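Local coordinates for uncharacterized protein (Treponema denticola ATCC 35404, PDB 6R9N), which acts as a di-iron sensor of oxygen and Fe(II) for bacterial chemotaxis, working by stabilising an iron-peroxy species, at residues Ser58-Ala63 / Ala90-Ile95; His80-Val85 / Ser165-Ala170. All blocks are in the same frame, centred on the assembly; numbering follows the deposited sequence.

Contact 1 (Ser58-Ala63 / Ala90-Ile95); sequences SRVVTA and ALWLGI
Trp92 reaches across with the six-membered part of its indole and meets Val60 edge-on: CG1 of Val60 lies 3.6 Å from Trp92 CH2, close to the plane of the ring, and CB of Val60 sits in that plane 3.8 Å from Trp92 CZ2. The two side chains cross at about a right angle, with the valine set against the rim of the indole. Trp92 leaves its helix to one side, and with CG opposite the carbonyl carbon (chi1 -65°) the far end of the indole swings across to helix 57-65, spanning the 12.1 Å between the axes of the two short segments. The next residue, Val61, runs past the indole in the opposite sense, its CG2 standing 4.1 Å from Trp92 CH2 in an oblique approach. In this metallo-beta-lactamase fold, helix 57-65 follows strand 45-49, and helix 89-95 comes after strand 73-77 and the short helix 83-86; the two strands are parallel neighbours in the mixed sheet, and the helical segments run at 41° to each other. The same Val61 methyl also reaches Ile95, whose CD1 is 4.2 Å from Val61 CG2, at the more open margin of the contact. No hydrogen bond joins the segments, and the contact is wholly apolar. Around the indole, Phe57 adds an edge-to-face ring contact, while Ile64 and Pro51 also touch the Trp92 side chain.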
loop_
_atom_site.group_PDB
_atom_site.type_symbol
_atom_site.label_atom_id
_atom_site.label_comp_id
_atom_site.label_asym_id
_atom_site.label_seq_id
_atom_site.Cartn_x
_atom_site.Cartn_y
_atom_site.Cartn_z
ATOM N N SER A 58 -6.324 11.254 -20.155
ATOM C CA SER A 58 -7.096 12.199 -20.936
ATOM C C SER A 58 -8.588 12.009 -20.737
ATOM O O SER A 58 -9.362 12.922 -21.035
ATOM C CB SER A 58 -6.727 12.060 -22.412
ATOM O OG SER A 58 -5.452 12.641 -22.666
ATOM N N ARG A 59 -9.011 10.861 -20.209
ATOM C CA ARG A 59 -10.421 10.704 -19.876
ATOM C C ARG A 59 -10.772 11.559 -18.666
ATOM O O ARG A 59 -11.777 12.283 -18.672
ATOM C CB ARG A 59 -10.750 9.231 -19.621
ATOM C CG ARG A 59 -12.239 8.959 -19.497
ATOM C CD ARG A 59 -12.551 7.629 -18.806
ATOM N NE ARG A 59 -12.354 7.595 -17.348
ATOM N NH1 ARG A 59 -13.668 9.439 -16.814
ATOM N NH2 ARG A 59 -12.625 8.250 -15.164
ATOM N N VAL A 60 -9.945 11.499 -17.620
ATOM C CA VAL A 60 -10.205 12.292 -16.424
ATOM C C VAL A 60 -10.114 13.782 -16.740
ATOM O O VAL A 60 -10.956 14.573 -16.298
ATOM C CB VAL A 60 -9.234 11.893 -15.302
ATOM C CG1 VAL A 60 -9.674 12.503 -13.978
ATOM C CG2 VAL A 60 -9.126 10.376 -15.208
ATOM N N VAL A 61 -9.095 14.182 -17.515
ATOM C CA VAL A 61 -8.929 15.585 -17.894
ATOM C C VAL A 61 -10.153 16.083 -18.651
ATOM O O VAL A 61 -10.672 17.173 -18.373
ATOM C CB VAL A 61 -7.645 15.775 -18.720
ATOM C CG1 VAL A 61 -7.558 17.219 -19.211
ATOM C CG2 VAL A 61 -6.427 15.409 -17.893
ATOM N N THR A 62 -10.590 15.316 -19.658
ATOM C CA THR A 62 -11.784 15.681 -20.416
ATOM C C THR A 62 -12.980 15.874 -19.497
ATOM O O THR A 62 -13.704 16.873 -19.599
ATOM C CB THR A 62 -12.095 14.608 -21.465
ATOM O OG1 THR A 62 -10.920 14.299 -22.222
ATOM C CG2 THR A 62 -13.195 15.091 -22.397
ATOM N N ALA A 63 -13.200 14.922 -18.592
ATOM C CA ALA A 63 -14.332 15.020 -17.683
ATOM C C ALA A 63 -14.211 16.250 -16.796
ATOM O O ALA A 63 -15.169 17.018 -16.654
ATOM C CB ALA A 63 -14.442 13.746 -16.844
ATOM N N ALA A 90 2.631 11.748 -11.636
ATOM C CA ALA A 90 3.527 12.552 -12.470
ATOM C C ALA A 90 2.751 13.366 -13.498
ATOM O O ALA A 90 3.088 14.526 -13.766
ATOM C CB ALA A 90 4.557 11.659 -13.162
ATOM N N LEU A 91 1.695 12.783 -14.073
ATOM C CA LEU A 91 0.918 13.495 -15.082
ATOM C C LEU A 91 0.168 14.681 -14.482
ATOM O O LEU A 91 0.064 15.738 -15.115
ATOM C CB LEU A 91 -0.061 12.537 -15.752
ATOM C CG LEU A 91 0.590 11.287 -16.333
ATOM C CD1 LEU A 91 -0.477 10.314 -16.779
ATOM C CD2 LEU A 91 1.512 11.676 -17.492
ATOM N N TRP A 92 -0.379 14.529 -13.275
ATOM C CA TRP A 92 -1.119 15.641 -12.689
ATOM C C TRP A 92 -0.185 16.760 -12.255
ATOM O O TRP A 92 -0.552 17.940 -12.340
ATOM C CB TRP A 92 -1.967 15.153 -11.515
ATOM C CG TRP A 92 -3.031 14.196 -11.947
ATOM C CD1 TRP A 92 -3.030 12.835 -11.789
ATOM C CD2 TRP A 92 -4.238 14.518 -12.639
ATOM N NE1 TRP A 92 -4.171 12.297 -12.334
ATOM C CE2 TRP A 92 -4.928 13.310 -12.861
ATOM C CE3 TRP A 92 -4.805 15.713 -13.092
ATOM C CZ2 TRP A 92 -6.153 13.262 -13.510
ATOM C CZ3 TRP A 92 -6.029 15.661 -13.746
ATOM C CH2 TRP A 92 -6.686 14.445 -13.946
ATOM N N LEU A 93 1.031 16.417 -11.815
ATOM C CA LEU A 93 1.986 17.441 -11.395
ATOM C C LEU A 93 2.437 18.314 -12.553
ATOM O O LEU A 93 2.839 19.462 -12.326
ATOM C CB LEU A 93 3.212 16.801 -10.717
ATOM C CG LEU A 93 2.985 16.182 -9.334
ATOM C CD1 LEU A 93 4.302 15.753 -8.703
ATOM C CD2 LEU A 93 2.242 17.142 -8.417
ATOM N N GLY A 94 2.341 17.814 -13.787
ATOM C CA GLY A 94 2.798 18.585 -14.924
ATOM C C GLY A 94 1.820 19.645 -15.378
ATOM O O GLY A 94 2.237 20.678 -15.909
ATOM N N ILE A 95 0.519 19.421 -15.191
ATOM C CA ILE A 95 -0.500 20.353 -15.672
ATOM C C ILE A 95 -1.179 21.129 -14.558
ATOM O O ILE A 95 -2.077 21.937 -14.844
ATOM C CB ILE A 95 -1.554 19.637 -16.528
ATOM C CG1 ILE A 95 -2.234 18.533 -15.728
ATOM C CG2 ILE A 95 -0.922 19.090 -17.785
ATOM C CD1 ILE A 95 -3.460 18.023 -16.417
#

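Contact 2 (His80-Val85 / Ser165-Ala170); sequences HQDPDV and SGDIGA. With FE (Fe (III) ion), chain D; FE (Fe (III) ion), chain C; O (oxygen atom), chain F; PER (peroxide ion), chain E.
His80 and Asp84 both carry CG between the backbone N and the carbonyl carbon (chi1 60° in each), whereas Asp167 holds CG opposite its carbonyl carbon (chi1 -76°), and these settings turn all three side chains onto a pair of iron(III) ions. The carboxylate of Asp167 spans the pair: its OD2 binds the first iron at 2.1 Å and its OD1 the second at 2.2 Å. On the first iron it is joined by His80 NE2 at 2.4 Å and by OD2 of Asp82; on the second it meets OD2 of Asp84. His80 NE2 and Asp167 OD2, 3.2 Å apart, are neighbours because they share a metal, with no hydrogen bond between them. This is a di-iron centre at the metal site of a metallo-beta-lactamase fold, in which the loop after strand 73-77 and the first turn of helix 83-86 supply the H-x-D-x-D ligands and the loop after strand 162-164 the bridging aspartate. A single oxygen atom also bridges the irons, 2.1 Å from each, and lies at the edge of the His80 ring. The peroxide forms a third bridge, O2 on the first iron and O1 on the second. His148 completes the first iron's protein ligands, Gln224 and His225 those of the second. The positive ions probably offset the mutual repulsion of the three carboxylates. Asp82 OD1, which does not bind the metal, accepts a hydrogen bond from Gln81 NE2 of the second subunit, a second-shell grip on the carboxylate. Within 165-170, the hydroxyl of Ser165 donates to the carbonyl oxygen of Ile168, spanning the ends of a type II' turn.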
loop_
_atom_site.group_PDB
_atom_site.type_symbol
_atom_site.label_atom_id
_atom_site.label_comp_id
_atom_site.label_asym_id
_atom_site.label_seq_id
_atom_site.Cartn_x
_atom_site.Cartn_y
_atom_site.Cartn_z
ATOM N N HIS A 80 -4.415 7.091 0.307
ATOM C CA HIS A 80 -3.258 6.327 0.811
ATOM C C HIS A 80 -2.290 6.092 -0.352
ATOM O O HIS A 80 -2.370 6.771 -1.381
ATOM C CB HIS A 80 -3.710 5.023 1.498
ATOM C CG HIS A 80 -4.459 4.081 0.602
ATOM N ND1 HIS A 80 -5.636 4.425 -0.034
ATOM C CD2 HIS A 80 -4.204 2.795 0.251
ATOM C CE1 HIS A 80 -6.074 3.389 -0.735
ATOM N NE2 HIS A 80 -5.220 2.393 -0.585
ATOM N N GLN A 81 -1.399 5.110 -0.201
ATOM C CA GLN A 81 -0.211 4.970 -1.043
ATOM C C GLN A 81 -0.395 4.051 -2.244
ATOM O O GLN A 81 0.505 3.986 -3.090
ATOM C CB GLN A 81 0.968 4.445 -0.200
ATOM C CG GLN A 81 1.020 2.897 -0.046
ATOM C CD GLN A 81 0.057 2.367 1.014
ATOM O OE1 GLN A 81 -0.825 3.101 1.497
ATOM N NE2 GLN A 81 0.217 1.079 1.382
ATOM N N ASP A 82 -1.528 3.358 -2.355
ATOM C CA ASP A 82 -1.657 2.277 -3.324
ATOM C C ASP A 82 -1.565 2.772 -4.769
ATOM O O ASP A 82 -1.920 3.912 -5.075
ATOM C CB ASP A 82 -2.987 1.557 -3.130
ATOM C CG ASP A 82 -2.940 0.583 -2.011
ATOM O OD1 ASP A 82 -1.879 0.495 -1.347
ATOM O OD2 ASP A 82 -3.953 -0.101 -1.796
ATOM N N PRO A 83 -1.112 1.908 -5.686
ATOM C CA PRO A 83 -1.036 2.307 -7.105
ATOM C C PRO A 83 -2.376 2.665 -7.733
ATOM O O PRO A 83 -2.428 3.561 -8.585
ATOM C CB PRO A 83 -0.412 1.069 -7.773
ATOM C CG PRO A 83 0.394 0.437 -6.667
ATOM C CD PRO A 83 -0.432 0.628 -5.432
ATOM N N ASP A 84 -3.472 2.009 -7.354
ATOM C CA ASP A 84 -4.750 2.451 -7.913
ATOM C C ASP A 84 -5.156 3.850 -7.434
ATOM O O ASP A 84 -6.099 4.424 -7.985
ATOM C CB ASP A 84 -5.853 1.424 -7.598
ATOM C CG ASP A 84 -6.067 1.221 -6.104
ATOM O OD1 ASP A 84 -5.071 1.199 -5.368
ATOM O OD2 ASP A 84 -7.225 1.088 -5.652
ATOM N N VAL A 85 -4.479 4.403 -6.425
ATOM C CA VAL A 85 -4.738 5.759 -5.930
ATOM C C VAL A 85 -3.821 6.774 -6.587
ATOM O O VAL A 85 -4.260 7.866 -6.953
ATOM C CB VAL A 85 -4.578 5.818 -4.390
ATOM C CG1 VAL A 85 -4.626 7.272 -3.898
ATOM C CG2 VAL A 85 -5.632 4.987 -3.692
ATOM N N SER A 165 -14.453 7.858 1.034
ATOM C CA SER A 165 -14.037 6.913 2.063
ATOM C C SER A 165 -12.837 6.055 1.662
ATOM O O SER A 165 -12.478 5.142 2.404
ATOM C CB SER A 165 -15.221 6.011 2.436
ATOM O OG SER A 165 -15.701 5.317 1.291
ATOM N N GLY A 166 -12.202 6.327 0.526
ATOM C CA GLY A 166 -11.082 5.499 0.115
ATOM C C GLY A 166 -11.533 4.081 -0.171
ATOM O O GLY A 166 -12.533 3.853 -0.849
ATOM N N ASP A 167 -10.768 3.103 0.320
ATOM C CA ASP A 167 -11.136 1.700 0.118
ATOM C C ASP A 167 -12.322 1.266 0.974
ATOM O O ASP A 167 -12.829 0.159 0.785
ATOM C CB ASP A 167 -9.952 0.782 0.425
ATOM C CG ASP A 167 -8.920 0.771 -0.674
ATOM O OD1 ASP A 167 -9.250 1.120 -1.824
ATOM O OD2 ASP A 167 -7.761 0.417 -0.378
ATOM N N ILE A 168 -12.728 2.067 1.957
ATOM C CA ILE A 168 -13.820 1.663 2.828
ATOM C C ILE A 168 -15.138 1.768 2.064
ATOM O O ILE A 168 -15.442 2.795 1.444
ATOM C CB ILE A 168 -13.805 2.502 4.116
ATOM C CG1 ILE A 168 -12.477 2.269 4.847
ATOM C CG2 ILE A 168 -14.963 2.134 5.031
ATOM C CD1 ILE A 168 -12.113 3.345 5.853
ATOM N N GLY A 169 -15.907 0.682 2.068
ATOM C CA GLY A 169 -17.100 0.584 1.259
ATOM C C GLY A 169 -16.858 0.088 -0.149
ATOM O O GLY A 169 -17.823 -0.106 -0.891
ATOM N N ALA A 170 -15.599 -0.159 -0.524
ATOM C CA ALA A 170 -15.284 -0.517 -1.899
ATOM C C ALA A 170 -15.980 -1.806 -2.300
ATOM O O ALA A 170 -16.039 -2.769 -1.532
ATOM C CB ALA A 170 -13.775 -0.678 -2.077
HETATM FE FE FE D . -5.877 0.197 -1.264
HETATM FE FE FE C . -8.200 0.852 -3.731
HETATM O O O F . -6.292 1.258 -3.011
HETATM O O1 PER E . -7.839 -1.327 -3.111
HETATM O O2 PER E . -6.728 -1.728 -2.193
#

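Overall arrangement
Contact 2 is fully buried near the middle of the chain, whereas contact 1 lies about 18 Å from the chain centre and is only partly buried. Their centres are 19 Å apart and they do not touch, but the chain connects them: helix 83-86, which starts within the ligand-bearing segment 80-85, is followed directly by helix 89-95 of contact 1. The four segments alternate along the sequence, all within one metallo-beta-lactamase-like domain. Contact 1 joins two helices through hydrocarbon and indole surfaces alone. Contact 2 instead joins two loop-rich segments, its charged side chains held together through metals, and it also lies beside the second subunit, which does not touch contact 1.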